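Local atomic coordinates of putative pectin lyase (Geobacillus virus E2, PDB entry 7CHU), a protein that serves as a tailspike of a thermophilic deep-sea bacteriophage and probably recognises, and perhaps cleaves, polysaccharide on the host cell surface. Residues 405-408 and 409-412; 452-456 and 457-461; 470-473 and 474-477. One frame throughout, in Å; residues are numbered along the deposited sequence.

Contact 1: 405-408 and 409-412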
ATOM      1  N   LEU A 405      -4.829 -12.061  27.429  1.00 16.73           N
ATOM      2  CA  LEU A 405      -4.896 -10.695  27.913  1.00 14.29           C
ATOM      3  C   LEU A 405      -3.835 -10.430  28.971  1.00 16.41           C
ATOM      4  O   LEU A 405      -3.175 -11.336  29.498  1.00 14.06           O
ATOM      5  CB  LEU A 405      -6.298 -10.388  28.461  1.00 16.45           C
ATOM      6  CG  LEU A 405      -6.615 -11.029  29.824  1.00 18.63           C
ATOM      7  CD1 LEU A 405      -7.572 -10.127  30.602  1.00 16.62           C
ATOM      8  CD2 LEU A 405      -7.160 -12.450  29.645  1.00 15.84           C
ATOM      9  N   ASP A 406      -3.647  -9.144  29.214  1.00 16.46           N
ATOM     10  CA  ASP A 406      -2.868  -8.631  30.332  1.00 17.34           C
ATOM     11  C   ASP A 406      -3.805  -8.563  31.537  1.00 17.37           C
ATOM     12  O   ASP A 406      -4.773  -7.799  31.526  1.00 19.63           O
ATOM     13  CB  ASP A 406      -2.319  -7.251  29.972  1.00 18.25           C
ATOM     14  CG  ASP A 406      -1.512  -6.611  31.097  1.00 24.24           C
ATOM     15  OD1 ASP A 406      -1.410  -7.188  32.209  1.00 22.22           O
ATOM     16  OD2 ASP A 406      -0.974  -5.512  30.854  1.00 23.27           O
ATOM     17  N   GLN A 407      -3.527  -9.352  32.566  1.00 16.42           N
ATOM     18  CA  GLN A 407      -4.361  -9.360  33.771  1.00 19.05           C
ATOM     19  C   GLN A 407      -3.521  -8.781  34.906  1.00 19.58           C
ATOM     20  O   GLN A 407      -2.823  -9.504  35.614  1.00 18.26           O
ATOM     21  CB  GLN A 407      -4.879 -10.761  34.093  1.00 17.62           C
ATOM     22  CG  GLN A 407      -6.177 -10.767  34.945  1.00 18.27           C
ATOM     23  CD  GLN A 407      -5.980 -10.187  36.331  1.00 22.85           C
ATOM     24  OE1 GLN A 407      -5.618 -10.902  37.265  1.00 24.48           O
ATOM     25  NE2 GLN A 407      -6.154  -8.887  36.459  1.00 23.47           N
ATOM     26  N   GLY A 408      -3.603  -7.465  35.069  1.00 20.31           N
ATOM     27  CA  GLY A 408      -2.811  -6.765  36.060  1.00 24.62           C
ATOM     28  C   GLY A 408      -1.334  -7.084  36.011  1.00 20.91           C
ATOM     29  O   GLY A 408      -0.713  -7.286  37.056  1.00 23.50           O
ATOM     30  N   GLY A 409      -0.760  -7.159  34.816  1.00 22.31           N
ATOM     31  CA  GLY A 409       0.651  -7.475  34.669  1.00 20.85           C
ATOM     32  C   GLY A 409       0.959  -8.942  34.482  1.00 21.23           C
ATOM     33  O   GLY A 409       2.124  -9.296  34.291  1.00 22.21           O
ATOM     34  N   ARG A 410      -0.044  -9.804  34.532  1.00 18.55           N
ATOM     35  CA  ARG A 410       0.132 -11.224  34.313  1.00 15.05           C
ATOM     36  C   ARG A 410      -0.238 -11.596  32.879  1.00 16.88           C
ATOM     37  O   ARG A 410      -1.063 -10.936  32.237  1.00 18.90           O
ATOM     38  CB  ARG A 410      -0.722 -12.012  35.307  1.00 18.34           C
ATOM     39  CG  ARG A 410      -0.597 -11.555  36.794  1.00 18.03           C
ATOM     40  CD  ARG A 410      -1.720 -12.181  37.631  1.00 21.09           C
ATOM     41  NE  ARG A 410      -1.689 -11.766  39.032  1.00 18.08           N
ATOM     42  CZ  ARG A 410      -2.212 -10.631  39.505  1.00 22.97           C
ATOM     43  NH1 ARG A 410      -2.817  -9.766  38.691  1.00 19.80           N
ATOM     44  NH2 ARG A 410      -2.120 -10.354  40.809  1.00 24.08           N
ATOM     45  N   LEU A 411       0.363 -12.674  32.384  1.00 16.17           N
ATOM     46  CA  LEU A 411      -0.082 -13.266  31.120  1.00 18.44           C
ATOM     47  C   LEU A 411      -1.274 -14.165  31.420  1.00 19.33           C
ATOM     48  O   LEU A 411      -1.179 -15.071  32.258  1.00 19.59           O
ATOM     49  CB  LEU A 411       1.040 -14.055  30.447  1.00 13.51           C
ATOM     50  CG  LEU A 411       0.688 -14.996  29.289  1.00 15.45           C
ATOM     51  CD1 LEU A 411      -0.030 -14.250  28.166  1.00 17.82           C
ATOM     52  CD2 LEU A 411       1.932 -15.697  28.766  1.00 16.14           C
ATOM     53  N   ALA A 412      -2.411 -13.891  30.795  1.00 16.03           N
ATOM     54  CA  ALA A 412      -3.638 -14.579  31.176  1.00 15.66           C
ATOM     55  C   ALA A 412      -4.362 -15.172  29.973  1.00 18.38           C
ATOM     56  O   ALA A 412      -4.414 -14.566  28.893  1.00 20.09           O
ATOM     57  CB  ALA A 412      -4.563 -13.638  31.935  1.00 16.79           C
TER

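Contact 2: 452-456 and 457-461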
ATOM      1  N   ASN A 452     -18.691 -18.401  39.126  1.00 21.99           N
ATOM      2  CA  ASN A 452     -19.969 -18.907  38.647  1.00 25.61           C
ATOM      3  C   ASN A 452     -20.597 -17.959  37.624  1.00 24.54           C
ATOM      4  O   ASN A 452     -20.253 -16.780  37.531  1.00 23.91           O
ATOM      5  CB  ASN A 452     -20.945 -19.104  39.809  1.00 32.25           C
ATOM      6  CG  ASN A 452     -20.777 -20.439  40.475  1.00 24.76           C
ATOM      7  OD1 ASN A 452     -20.480 -20.513  41.658  1.00 35.19           O
ATOM      8  ND2 ASN A 452     -20.947 -21.501  39.712  1.00 29.66           N
ATOM      9  N   ALA A 453     -21.551 -18.492  36.863  1.00 21.00           N
ATOM     10  CA  ALA A 453     -22.376 -17.652  36.007  1.00 24.21           C
ATOM     11  C   ALA A 453     -23.093 -16.600  36.840  1.00 26.73           C
ATOM     12  O   ALA A 453     -23.710 -16.911  37.861  1.00 28.16           O
ATOM     13  CB  ALA A 453     -23.389 -18.498  35.243  1.00 26.84           C
ATOM     14  N   SER A 454     -22.978 -15.342  36.410  1.00 26.62           N
ATOM     15  CA  SER A 454     -23.601 -14.214  37.096  1.00 31.86           C
ATOM     16  C   SER A 454     -25.101 -14.092  36.843  1.00 32.04           C
ATOM     17  O   SER A 454     -25.803 -13.526  37.684  1.00 31.27           O
ATOM     18  CB  SER A 454     -22.925 -12.907  36.663  1.00 30.19           C
ATOM     19  OG  SER A 454     -23.448 -12.513  35.401  1.00 28.82           O
ATOM     20  N   GLY A 455     -25.600 -14.573  35.709  1.00 31.03           N
ATOM     21  CA  GLY A 455     -26.967 -14.318  35.312  1.00 32.67           C
ATOM     22  C   GLY A 455     -27.170 -13.098  34.431  1.00 37.13           C
ATOM     23  O   GLY A 455     -28.238 -12.964  33.822  1.00 41.78           O
ATOM     24  N   THR A 456     -26.181 -12.217  34.309  1.00 34.55           N
ATOM     25  CA  THR A 456     -26.349 -10.974  33.562  1.00 38.34           C
ATOM     26  C   THR A 456     -25.166 -10.763  32.631  1.00 33.31           C
ATOM     27  O   THR A 456     -24.017 -10.760  33.083  1.00 36.35           O
ATOM     28  CB  THR A 456     -26.492  -9.784  34.523  1.00 39.10           C
ATOM     29  OG1 THR A 456     -27.630  -9.998  35.363  1.00 37.91           O
ATOM     30  CG2 THR A 456     -26.668  -8.476  33.755  1.00 37.06           C
ATOM     31  N   ASP A 457     -25.435 -10.601  31.334  1.00 35.98           N
ATOM     32  CA  ASP A 457     -24.345 -10.369  30.397  1.00 31.16           C
ATOM     33  C   ASP A 457     -23.585  -9.099  30.764  1.00 33.35           C
ATOM     34  O   ASP A 457     -24.172  -8.105  31.205  1.00 34.22           O
ATOM     35  CB  ASP A 457     -24.858 -10.260  28.956  1.00 36.15           C
ATOM     36  CG  ASP A 457     -25.506 -11.537  28.451  1.00 36.38           C
ATOM     37  OD1 ASP A 457     -25.181 -12.641  28.939  1.00 34.81           O
ATOM     38  OD2 ASP A 457     -26.334 -11.426  27.521  1.00 46.42           O
ATOM     39  N   ASN A 458     -22.264  -9.150  30.594  1.00 31.89           N
ATOM     40  CA  ASN A 458     -21.367  -7.999  30.764  1.00 32.71           C
ATOM     41  C   ASN A 458     -21.326  -7.472  32.198  1.00 31.16           C
ATOM     42  O   ASN A 458     -20.950  -6.320  32.425  1.00 35.36           O
ATOM     43  CB  ASN A 458     -21.716  -6.871  29.786  1.00 32.71           C
ATOM     44  CG  ASN A 458     -21.452  -7.255  28.342  1.00 32.62           C
ATOM     45  OD1 ASN A 458     -20.438  -7.880  28.034  1.00 37.02           O
ATOM     46  ND2 ASN A 458     -22.356  -6.874  27.446  1.00 35.60           N
ATOM     47  N   SER A 459     -21.665  -8.312  33.176  1.00 27.98           N
ATOM     48  CA  SER A 459     -21.650  -7.943  34.585  1.00 29.81           C
ATOM     49  C   SER A 459     -20.251  -8.103  35.205  1.00 31.14           C
ATOM     50  O   SER A 459     -19.368  -8.775  34.667  1.00 28.21           O
ATOM     51  CB  SER A 459     -22.653  -8.799  35.355  1.00 28.85           C
ATOM     52  OG  SER A 459     -22.158 -10.113  35.528  1.00 35.54           O
ATOM     53  N   ASN A 460     -20.062  -7.482  36.370  1.00 26.51           N
ATOM     54  CA  ASN A 460     -18.816  -7.595  37.118  1.00 29.68           C
ATOM     55  C   ASN A 460     -18.858  -8.823  38.012  1.00 28.21           C
ATOM     56  O   ASN A 460     -19.847  -9.054  38.712  1.00 28.98           O
ATOM     57  CB  ASN A 460     -18.568  -6.345  37.964  1.00 25.86           C
ATOM     58  CG  ASN A 460     -18.315  -5.121  37.117  1.00 29.00           C
ATOM     59  OD1 ASN A 460     -17.888  -5.235  35.964  1.00 28.66           O
ATOM     60  ND2 ASN A 460     -18.575  -3.942  37.674  1.00 28.29           N
ATOM     61  N   VAL A 461     -17.785  -9.614  37.980  1.00 22.49           N
ATOM     62  CA  VAL A 461     -17.692 -10.818  38.799  1.00 24.64           C
ATOM     63  C   VAL A 461     -16.400 -10.803  39.616  1.00 25.71           C
ATOM     64  O   VAL A 461     -15.455 -10.060  39.333  1.00 24.84           O
ATOM     65  CB  VAL A 461     -17.769 -12.103  37.944  1.00 26.55           C
ATOM     66  CG1 VAL A 461     -19.106 -12.184  37.235  1.00 25.60           C
ATOM     67  CG2 VAL A 461     -16.609 -12.156  36.930  1.00 20.55           C
TER

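Contact 3: 470-473 and 474-477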
ATOM      1  N   THR A 470       3.659 -22.560  42.549  1.00 15.48           N
ATOM      2  CA  THR A 470       4.774 -21.643  42.788  1.00 17.27           C
ATOM      3  C   THR A 470       6.076 -22.414  43.010  1.00 14.72           C
ATOM      4  O   THR A 470       6.121 -23.641  42.973  1.00 15.34           O
ATOM      5  CB  THR A 470       4.489 -20.708  43.975  1.00 19.77           C
ATOM      6  OG1 THR A 470       4.716 -21.390  45.223  1.00 17.77           O
ATOM      7  CG2 THR A 470       3.067 -20.180  43.925  1.00 21.81           C
ATOM      8  N   LEU A 471       7.145 -21.657  43.261  1.00 14.46           N
ATOM      9  CA  LEU A 471       8.459 -22.239  43.472  1.00 17.60           C
ATOM     10  C   LEU A 471       8.534 -23.021  44.768  1.00 21.01           C
ATOM     11  O   LEU A 471       9.430 -23.854  44.916  1.00 19.84           O
ATOM     12  CB  LEU A 471       9.531 -21.153  43.482  1.00 22.44           C
ATOM     13  CG  LEU A 471       9.895 -20.616  42.092  1.00 21.61           C
ATOM     14  CD1 LEU A 471      10.529 -19.239  42.226  1.00 25.34           C
ATOM     15  CD2 LEU A 471      10.820 -21.565  41.369  1.00 22.26           C
ATOM     16  N   ASP A 472       7.618 -22.798  45.702  1.00 18.09           N
ATOM     17  CA  ASP A 472       7.712 -23.515  46.961  1.00 21.66           C
ATOM     18  C   ASP A 472       6.525 -24.438  47.219  1.00 24.62           C
ATOM     19  O   ASP A 472       6.518 -25.135  48.242  1.00 24.81           O
ATOM     20  CB  ASP A 472       7.925 -22.531  48.120  1.00 23.07           C
ATOM     21  CG  ASP A 472       6.862 -21.460  48.200  1.00 25.90           C
ATOM     22  OD1 ASP A 472       5.665 -21.721  47.901  1.00 32.14           O
ATOM     23  OD2 ASP A 472       7.219 -20.328  48.584  1.00 31.99           O
ATOM     24  N   GLY A 473       5.541 -24.503  46.317  1.00 18.37           N
ATOM     25  CA  GLY A 473       4.555 -25.558  46.439  1.00 16.25           C
ATOM     26  C   GLY A 473       3.416 -25.528  45.434  1.00 19.09           C
ATOM     27  O   GLY A 473       3.199 -24.511  44.762  1.00 16.67           O
ATOM     28  N   ILE A 474       2.718 -26.661  45.310  1.00 15.60           N
ATOM     29  CA  ILE A 474       1.461 -26.754  44.570  1.00 18.43           C
ATOM     30  C   ILE A 474       0.360 -26.507  45.584  1.00 18.12           C
ATOM     31  O   ILE A 474       0.221 -27.280  46.543  1.00 16.99           O
ATOM     32  CB  ILE A 474       1.280 -28.137  43.918  1.00 18.48           C
ATOM     33  CG1 ILE A 474       2.533 -28.611  43.165  1.00 19.13           C
ATOM     34  CG2 ILE A 474      -0.043 -28.205  43.122  1.00 18.94           C
ATOM     35  CD1 ILE A 474       3.033 -27.692  42.096  1.00 17.47           C
ATOM     36  N   LYS A 475      -0.414 -25.436  45.389  1.00 14.45           N
ATOM     37  CA  LYS A 475      -1.234 -24.850  46.455  1.00 19.64           C
ATOM     38  C   LYS A 475      -2.717 -24.861  46.119  1.00 20.32           C
ATOM     39  O   LYS A 475      -3.265 -23.853  45.644  1.00 20.74           O
ATOM     40  CB  LYS A 475      -0.768 -23.427  46.769  1.00 21.81           C
ATOM     41  CG  LYS A 475       0.696 -23.358  47.195  1.00 18.25           C
ATOM     42  CD  LYS A 475       1.137 -21.919  47.523  1.00 20.66           C
ATOM     43  CE  LYS A 475       2.610 -21.891  47.917  1.00 27.36           C
ATOM     44  NZ  LYS A 475       3.105 -20.526  48.344  1.00 28.82           N
ATOM     45  N   PRO A 476      -3.418 -25.965  46.388  1.00 19.12           N
ATOM     46  CA  PRO A 476      -4.850 -26.023  46.077  1.00 20.02           C
ATOM     47  C   PRO A 476      -5.670 -25.288  47.128  1.00 23.75           C
ATOM     48  O   PRO A 476      -5.490 -25.493  48.335  1.00 20.18           O
ATOM     49  CB  PRO A 476      -5.149 -27.527  46.088  1.00 20.71           C
ATOM     50  CG  PRO A 476      -4.180 -28.087  47.084  1.00 20.79           C
ATOM     51  CD  PRO A 476      -2.924 -27.240  46.955  1.00 21.58           C
ATOM     52  N   LYS A 477      -6.570 -24.425  46.661  1.00 19.73           N
ATOM     53  CA  LYS A 477      -7.500 -23.711  47.532  1.00 19.89           C
ATOM     54  C   LYS A 477      -8.813 -24.450  47.694  1.00 22.23           C
ATOM     55  O   LYS A 477      -9.673 -24.007  48.460  1.00 25.42           O
ATOM     56  CB  LYS A 477      -7.777 -22.303  46.987  1.00 22.60           C
ATOM     57  CG  LYS A 477      -6.510 -21.478  46.712  1.00 28.16           C
ATOM     58  CD  LYS A 477      -5.676 -21.368  47.977  1.00 29.28           C
ATOM     59  CE  LYS A 477      -4.448 -20.455  47.828  1.00 34.84           C
ATOM     60  NZ  LYS A 477      -3.369 -21.040  46.966  1.00 31.38           N
TER
HETATM   61  O   HOH W   1       5.041 -19.125  47.011  1.00 27.53           O

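Contact 1: 405-408 and 409-412
Gln407 and Arg410 close a tight beta hairpin, the two-residue type I' turn Gln407-Gly408-Gly409-Arg410 that links strand 402-407 to strand 410-415. Both central residues, Gly408 and Gly409, are glycines with positive phi, as is common in a type I' turn. Backbone bonds come first. Gln407 N gives to Arg410 O at 2.9 Å, nearly straight at 171°, and Arg410 N returns a bond to Gln407 O; two positions further on, Leu405 and Ala412 form the second hydrogen-bonded antiparallel pair. Polar side chains then reinforce the turn. With its CG swung anti to the backbone N (chi1 179°), Asp406 puts OD1 2.7 Å from Gly409 N, which meets the oxygen nearly along its C-O bond. Arg410 runs extended beside Gln407, pointing the same way, and its NH2 makes a salt bridge with Asp444 on the same chain. Apolar contacts lie on the face carrying Leu405, Gln407 and Ala412: the methyl CB of Ala412 sits 3.7 Å from Leu405 CD2 and 3.6 Å from Gln407 CB. On the other face, Leu411 packs on Tyr403 of the second subunit. Gln407 O accepts a second bond: Arg410 NH1 reaches it at 3.1 Å from above its plane, on the face opposite to Arg410 N.

Contact 2: 452-456 and 457-461
An ST turn at Ser454 and a type II beta turn from Thr456 to Ser459 follow each other in this surface loop, and the hydroxyls of Ser454 and Ser459 join them. The two oxygens meet tip to tip, Ser454 OG lying 2.7 Å from Ser459 OG in a hydrogen bond that either serine could donate. Each hydroxyl sits between its own backbone N and carbonyl carbon (chi1 80° for Ser454 and 75° for Ser459), a rotation that turns the pair inward across the loop. Ser454 OG has a second task: it accepts from Thr456 N at 3.0 Å along an almost straight N-H (170°), which defines the ST turn and ties the hydroxyl to the backbone as well as to its partner. Gly455, with positive phi, lets the chain bend between these two residues. The beta turn itself is held more lightly, since Ser459 N reaches Thr456 O only through a weak bond of 3.4 Å. Thr456 CB and Ser459 CB face each other at 4.0 Å, and further along CG1 of Val461 comes within 3.9 Å of Ser454 CB. Asp457 and Asn458 have polar partners outside the loop: Asp457 OD1 accepts from Gly429 N, and Asn458 OD1 from Asn379 ND2. The loop leaves strand 446-451, bends back and enters the weakly bonded start of strand 459-469, where Ser459 and Val461 make backbone hydrogen bonds with Gln426 and Phe424 of the antiparallel strand 423-426, continuing those of Gly455 with Gly429 and Asn458 with Pro427.

Contact 3: 470-473 and 474-477
Lys475 reaches back across the turn to Asp472, where its NZ and Asp472 OD1 form a salt bridge of 2.9 Å. The ammonium comes in on the syn lone pair of OD1, the side of the other carboxylate oxygen. The lysine gets there fully stretched beyond CG (chi2 to chi4 all near 180°), and its chain passes Thr470 at about a right angle, with Lys475 CE 3.5 Å from Thr470 OG1. A water provides Lys475 NZ with a second acceptor at 2.7 Å; the same water is hydrogen-bonded to Thr470 OG1 at 2.9 Å, so that it links the lysine to the threonine. Thr470 OG1 also accepts from Asp472 N at 3.3 Å and, weakly, from Gly473 N. One hydroxyl thereby gathers two backbone N-H groups and the water, while Thr470 N gives to Gly473 O at 3.0 Å and closes the main chain of the turn. Further along, Lys477 folds back: its NZ donates to Lys475 O at 3.1 Å from above the carbonyl plane and to Asn468 OD1 of strand 459-469. Leu491 of the third subunit packs on both Asp472 and Lys475. Here the ST turn made by Thr470 OG1 lies inside the reversal of a beta hairpin, between strand 459-469 and the antiparallel strand 474-476.

Overall arrangement
The three contacts follow in series along the chain, each at a chain reversal in the antiparallel strands beyond the long run of parallel strands, a coiled body consistent with the beta-helix of pectate lyase-like proteins. Contact 1 joins strands 402-407 and 410-415; contact 2 leads into strand 459-469, and contact 3 turns from that strand into 474-476. The centres of contacts 1 and 2, and of 1 and 3, are 20 Å apart, those of 2 and 3 29 Å, and none touch. Contact 1 meets the second subunit, contact 2 the third, and contact 3 both, so all three reversals lie at or beside interfaces of the trimer.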